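PDB 3N9T: PnpC from Pseudomonas putida, which probably catalyses the intradiol, iron(III)-dependent ring cleavage of hydroxyquinol by dioxygen. Local coordinates for residues 152-157 and 190-195. Numbering follows the deposited sequence.
Sequences WQTADN and VPVCYP. With FE (Fe (III) ion), chain D.
In the catalytic beta domain of this intradiol dioxygenase, loop 152-157, leaving strand 148-152, passes 190-195 and its iron ligand Tyr194, probably a tyrosinate as in the family. Metal coordination comes first: Tyr194 OH binds FE at 2.2 Å, with the iron in the plane of the ring at its edge, and Tyr160, His218, His220 and water 2 also bind the metal. A CH-pi contact covers part of one face of the phenol. Thr154 CG2 lies over it, 3.7 Å from the Tyr194 ring centroid and displaced toward the CD1-CE1 rim; chi1 of 48° sets OG1 between the backbone N and the carbonyl carbon, and CG2 anti to that carbon, beside N. Van der Waals contact continues along the loop, the Val192 CG2 methyl lying against two backbone carbonyls, 3.5 Å from Asp156 O and close to Ala155 O. The Gln153 side chain, extended beyond CG, crosses that of Pro191 at about a right angle, its NE2 3.6 Å from Pro191 CA; OE1 accepts a hydrogen bond from Thr188 OG1 and NE2 donates to Thr189 O, which together hold the amide's rotation. Polar linkage between the segments is indirect: water 1 donates to Val190 O at 2.7 Å and, over a longer 3.3 Å, to Asp156 OD1.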
ATOM      1  N   TRP A 152      22.235 -21.522   5.613  1.00 14.49           N
ATOM      2  CA  TRP A 152      22.440 -21.146   4.213  1.00 14.16           C
ATOM      3  C   TRP A 152      23.082 -19.722   4.174  1.00 15.14           C
ATOM      4  O   TRP A 152      22.914 -18.884   5.103  1.00 13.75           O
ATOM      5  CB  TRP A 152      21.116 -21.299   3.405  1.00 12.00           C
ATOM      6  CG  TRP A 152      19.956 -20.362   3.743  1.00 15.78           C
ATOM      7  CD1 TRP A 152      19.549 -19.224   3.032  1.00 18.86           C
ATOM      8  CD2 TRP A 152      19.057 -20.460   4.891  1.00 15.55           C
ATOM      9  NE1 TRP A 152      18.419 -18.656   3.676  1.00 19.41           N
ATOM     10  CE2 TRP A 152      18.109 -19.397   4.792  1.00 17.98           C
ATOM     11  CE3 TRP A 152      18.949 -21.376   5.970  1.00 15.05           C
ATOM     12  CZ2 TRP A 152      17.109 -19.165   5.783  1.00 20.39           C
ATOM     13  CZ3 TRP A 152      17.963 -21.173   6.932  1.00 19.23           C
ATOM     14  CH2 TRP A 152      17.059 -20.044   6.841  1.00 19.63           C
ATOM     15  N   GLN A 153      23.844 -19.467   3.125  1.00 16.55           N
ATOM     16  CA  GLN A 153      24.541 -18.198   2.959  1.00 18.05           C
ATOM     17  C   GLN A 153      24.831 -17.985   1.468  1.00 20.91           C
ATOM     18  O   GLN A 153      24.806 -18.950   0.672  1.00 18.12           O
ATOM     19  CB  GLN A 153      25.868 -18.222   3.713  1.00 18.44           C
ATOM     20  CG  GLN A 153      26.889 -19.201   3.254  1.00 19.51           C
ATOM     21  CD  GLN A 153      28.245 -19.008   3.976  1.00 20.49           C
ATOM     22  OE1 GLN A 153      28.448 -19.577   5.029  1.00 15.88           O
ATOM     23  NE2 GLN A 153      29.139 -18.170   3.426  1.00 13.36           N
ATOM     24  N   THR A 154      25.110 -16.734   1.085  1.00 22.18           N
ATOM     25  CA  THR A 154      25.453 -16.444  -0.323  1.00 25.13           C
ATOM     26  C   THR A 154      26.840 -16.904  -0.626  1.00 26.60           C
ATOM     27  O   THR A 154      27.656 -17.096   0.282  1.00 24.41           O
ATOM     28  CB  THR A 154      25.483 -14.948  -0.645  1.00 24.03           C
ATOM     29  OG1 THR A 154      26.256 -14.287   0.359  1.00 29.79           O
ATOM     30  CG2 THR A 154      24.122 -14.370  -0.714  1.00 27.86           C
ATOM     31  N   ALA A 155      27.119 -17.095  -1.923  1.00 29.90           N
ATOM     32  CA  ALA A 155      28.498 -17.326  -2.357  1.00 34.30           C
ATOM     33  C   ALA A 155      29.228 -15.961  -2.409  1.00 37.72           C
ATOM     34  O   ALA A 155      28.599 -14.924  -2.121  1.00 39.23           O
ATOM     35  CB  ALA A 155      28.483 -17.985  -3.726  1.00 34.32           C
ATOM     36  N   ASP A 156      30.523 -15.968  -2.749  1.00 40.93           N
ATOM     37  CA  ASP A 156      31.277 -14.738  -3.118  1.00 43.98           C
ATOM     38  C   ASP A 156      30.511 -13.837  -4.108  1.00 43.83           C
ATOM     39  O   ASP A 156      30.373 -12.637  -3.843  1.00 45.44           O
ATOM     40  CB  ASP A 156      32.682 -15.065  -3.656  1.00 45.40           C
ATOM     41  CG  ASP A 156      33.746 -15.295  -2.523  1.00 49.92           C
ATOM     42  OD1 ASP A 156      33.402 -15.201  -1.295  1.00 52.84           O
ATOM     43  OD2 ASP A 156      34.942 -15.580  -2.883  1.00 52.03           O
ATOM     44  N   ASN A 157      29.958 -14.397  -5.188  1.00 43.02           N
ATOM     45  CA  ASN A 157      29.085 -13.612  -6.079  1.00 42.43           C
ATOM     46  C   ASN A 157      27.821 -12.957  -5.426  1.00 41.30           C
ATOM     47  O   ASN A 157      27.024 -12.307  -6.103  1.00 41.18           O
ATOM     48  CB  ASN A 157      28.729 -14.407  -7.369  1.00 43.11           C
ATOM     49  CG  ASN A 157      27.665 -15.488  -7.137  1.00 45.60           C
ATOM     50  OD1 ASN A 157      27.255 -15.727  -6.006  1.00 44.71           O
ATOM     51  ND2 ASN A 157      27.218 -16.150  -8.215  1.00 44.92           N
ATOM     52  N   VAL A 190      33.862 -17.365   4.636  1.00 18.77           N
ATOM     53  CA  VAL A 190      33.407 -16.200   5.330  1.00 18.28           C
ATOM     54  C   VAL A 190      32.281 -15.598   4.488  1.00 17.62           C
ATOM     55  O   VAL A 190      32.431 -15.398   3.295  1.00 18.93           O
ATOM     56  CB  VAL A 190      34.514 -15.165   5.578  1.00 18.58           C
ATOM     57  CG1 VAL A 190      33.923 -13.941   6.262  1.00 19.16           C
ATOM     58  CG2 VAL A 190      35.650 -15.757   6.390  1.00 17.78           C
ATOM     59  N   PRO A 191      31.109 -15.376   5.094  1.00 17.48           N
ATOM     60  CA  PRO A 191      30.007 -14.768   4.296  1.00 18.57           C
ATOM     61  C   PRO A 191      30.420 -13.365   3.795  1.00 19.30           C
ATOM     62  O   PRO A 191      31.185 -12.667   4.483  1.00 18.08           O
ATOM     63  CB  PRO A 191      28.862 -14.688   5.289  1.00 18.42           C
ATOM     64  CG  PRO A 191      29.183 -15.746   6.327  1.00 20.34           C
ATOM     65  CD  PRO A 191      30.711 -15.687   6.461  1.00 18.39           C
ATOM     66  N   VAL A 192      29.936 -12.971   2.628  1.00 21.06           N
ATOM     67  CA  VAL A 192      30.167 -11.613   2.096  1.00 23.20           C
ATOM     68  C   VAL A 192      28.841 -10.808   1.980  1.00 23.36           C
ATOM     69  O   VAL A 192      27.748 -11.376   1.812  1.00 21.58           O
ATOM     70  CB  VAL A 192      30.947 -11.647   0.737  1.00 24.30           C
ATOM     71  CG1 VAL A 192      32.199 -12.619   0.818  1.00 25.20           C
ATOM     72  CG2 VAL A 192      30.065 -12.180  -0.374  1.00 28.10           C
ATOM     73  N   CYS A 193      28.942  -9.473   2.140  1.00 23.66           N
ATOM     74  CA  CYS A 193      27.776  -8.568   1.953  1.00 23.22           C
ATOM     75  C   CYS A 193      27.295  -8.623   0.484  1.00 23.85           C
ATOM     76  O   CYS A 193      28.076  -8.953  -0.432  1.00 22.88           O
ATOM     77  CB  CYS A 193      28.132  -7.149   2.417  1.00 23.64           C
ATOM     78  SG  CYS A 193      29.554  -6.427   1.599  1.00 29.14           S
ATOM     79  N   TYR A 194      26.030  -8.330   0.238  1.00 23.25           N
ATOM     80  CA  TYR A 194      25.502  -8.400  -1.118  1.00 22.87           C
ATOM     81  C   TYR A 194      24.316  -7.414  -1.183  1.00 21.85           C
ATOM     82  O   TYR A 194      23.760  -7.118  -0.117  1.00 20.48           O
ATOM     83  CB  TYR A 194      25.067  -9.837  -1.453  1.00 23.37           C
ATOM     84  CG  TYR A 194      23.968 -10.394  -0.540  1.00 26.03           C
ATOM     85  CD1 TYR A 194      24.288 -11.171   0.565  1.00 26.82           C
ATOM     86  CD2 TYR A 194      22.616 -10.196  -0.820  1.00 27.02           C
ATOM     87  CE1 TYR A 194      23.309 -11.729   1.379  1.00 29.73           C
ATOM     88  CE2 TYR A 194      21.615 -10.735   0.007  1.00 30.99           C
ATOM     89  CZ  TYR A 194      21.956 -11.503   1.121  1.00 28.46           C
ATOM     90  OH  TYR A 194      21.001 -12.096   1.985  1.00 31.88           O
ATOM     91  N   PRO A 195      23.985  -6.850  -2.391  1.00 21.28           N
ATOM     92  CA  PRO A 195      22.905  -5.863  -2.454  1.00 21.27           C
ATOM     93  C   PRO A 195      21.576  -6.548  -2.747  1.00 20.61           C
ATOM     94  O   PRO A 195      21.538  -7.624  -3.354  1.00 20.68           O
ATOM     95  CB  PRO A 195      23.307  -4.976  -3.666  1.00 21.63           C
ATOM     96  CG  PRO A 195      23.875  -6.041  -4.666  1.00 22.08           C
ATOM     97  CD  PRO A 195      24.635  -7.013  -3.738  1.00 22.25           C
TER
HETATM   98 FE    FE D 292      20.574 -13.628   3.445  1.00 40.62          FE
HETATM   99  O   HOH W   1      34.637 -15.486   1.718  1.00 19.54           O
HETATM  100  O   HOH W   2      18.491 -13.451   3.067  1.00 41.05           O